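Side-chain contact in F420-dependent alcohol dehydrogenase (Methanoculleus thermophilus, PDB 1RHC), which probably oxidises secondary alcohols to ketones with coenzyme F420 as hydride acceptor, using a TIM-barrel fold of the bacterial luciferase family: residues K322-I325 with P326-D330. Residues are numbered along the deposited sequence; the frame is centred on the assembly and turned at random.
Sequences KEVI and PAVRD
Lys322 meets the ring of Pro326 through its carbonyl: O lies 3.3 Å from Pro326 CD, where an unbroken helix would place the amide N-H of the fourth residue on. Proline has no such hydrogen, so this turn is kinked. At Glu323 the i+4 bond is likewise missing; its O comes no closer to Ala327 than 4.2 Å, at CB. Regular bonding resumes with Val324, whose O receives Val328 N at 3.3 Å, plus a weak bond from Ala327 N. The valine side chains of this turn approach loosely, Val324 CG1 standing 4.4 Å from Val328 CG1, and both rest on Ile294 of helix 287-300. Helix 321-328 is the last of this TIM barrel, and Val328 also touches Ile5 of strand 4-8, joining the turn to a barrel strand as well as to a helix. Ile325 precedes the proline directly, and the peptide bond between them sets the 3.4 Å spacing of Ile325 CB and Pro326 CD, bringing CD beside the isoleucine. The Ile325 side chain touches Phe31. Ile325 O gathers the helix end, accepting Val328 N at 3.2 Å, a donor it shares with Val324 O, together with weak bonds from Arg329 N and Asp330 N. With CG1 anti to the carbonyl carbon (chi1 -64°), Val328 CG2 falls between the N and the carbonyl carbon and comes within 3.4 Å of Ile325 O. The helix stops where Arg329 takes positive phi (105°), and its poorly ordered side chain extends to Thr3, bonding OG1 through NH2.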
# COMPACT_ATOMS: atom_id res chain seq x y z
N LYS A 322 -17.61 -10.79 -24.07
CA LYS A 322 -17.48 -12.18 -24.52
C LYS A 322 -17.60 -12.15 -26.07
O LYS A 322 -17.05 -13.00 -26.77
CB LYS A 322 -18.61 -13.04 -23.95
CG LYS A 322 -18.49 -13.31 -22.44
CD LYS A 322 -19.66 -14.17 -21.92
CE LYS A 322 -19.57 -15.61 -22.41
NZ LYS A 322 -18.57 -16.43 -21.66
N GLU A 323 -18.34 -11.18 -26.59
CA GLU A 323 -18.52 -11.04 -28.04
C GLU A 323 -17.43 -10.16 -28.68
O GLU A 323 -17.08 -10.35 -29.85
CB GLU A 323 -19.88 -10.40 -28.33
CG GLU A 323 -21.09 -11.25 -27.87
CD GLU A 323 -21.26 -12.52 -28.69
OE1 GLU A 323 -22.09 -13.38 -28.31
OE2 GLU A 323 -20.56 -12.68 -29.71
N VAL A 324 -16.90 -9.22 -27.91
CA VAL A 324 -15.91 -8.27 -28.43
C VAL A 324 -14.48 -8.80 -28.51
O VAL A 324 -13.81 -8.69 -29.54
CB VAL A 324 -15.90 -6.96 -27.59
CG1 VAL A 324 -14.83 -6.00 -28.11
CG2 VAL A 324 -17.25 -6.27 -27.69
N ILE A 325 -14.02 -9.41 -27.42
CA ILE A 325 -12.66 -9.87 -27.33
C ILE A 325 -12.14 -10.78 -28.46
O ILE A 325 -11.10 -10.49 -29.08
CB ILE A 325 -12.44 -10.47 -25.92
CG1 ILE A 325 -12.45 -9.33 -24.89
CG2 ILE A 325 -11.12 -11.09 -25.81
CD1 ILE A 325 -12.32 -9.82 -23.43
N PRO A 326 -12.85 -11.86 -28.78
CA PRO A 326 -12.39 -12.75 -29.86
C PRO A 326 -12.26 -12.03 -31.22
O PRO A 326 -11.45 -12.41 -32.05
CB PRO A 326 -13.46 -13.85 -29.89
CG PRO A 326 -14.02 -13.84 -28.50
CD PRO A 326 -14.10 -12.37 -28.17
N ALA A 327 -13.06 -10.99 -31.45
CA ALA A 327 -13.03 -10.27 -32.72
C ALA A 327 -11.87 -9.28 -32.85
O ALA A 327 -11.43 -8.96 -33.95
CB ALA A 327 -14.34 -9.53 -32.92
N VAL A 328 -11.38 -8.76 -31.73
CA VAL A 328 -10.28 -7.81 -31.79
C VAL A 328 -8.94 -8.50 -31.54
O VAL A 328 -7.89 -7.87 -31.62
CB VAL A 328 -10.51 -6.62 -30.83
CG1 VAL A 328 -11.74 -5.84 -31.25
CG2 VAL A 328 -10.66 -7.10 -29.43
N ARG A 329 -9.03 -9.80 -31.22
CA ARG A 329 -7.89 -10.74 -31.07
C ARG A 329 -7.26 -11.32 -29.78
O ARG A 329 -6.15 -11.84 -29.91
CB ARG A 329 -6.73 -10.26 -31.91
CG ARG A 329 -6.99 -10.22 -33.39
CD ARG A 329 -5.68 -9.93 -34.08
NE ARG A 329 -4.83 -9.09 -33.23
CZ ARG A 329 -3.58 -8.78 -33.51
NH1 ARG A 329 -3.02 -9.22 -34.63
NH2 ARG A 329 -2.87 -8.03 -32.68
N ASP A 330 -7.87 -11.30 -28.59
CA ASP A 330 -7.16 -11.91 -27.45
C ASP A 330 -7.98 -12.22 -26.20
O ASP A 330 -9.17 -11.94 -26.25
CB ASP A 330 -5.97 -11.05 -27.03
CG ASP A 330 -4.74 -11.89 -26.67
OD1 ASP A 330 -4.85 -12.77 -25.79
OD2 ASP A 330 -3.66 -11.66 -27.28
OXT ASP A 330 -7.45 -12.75 -25.20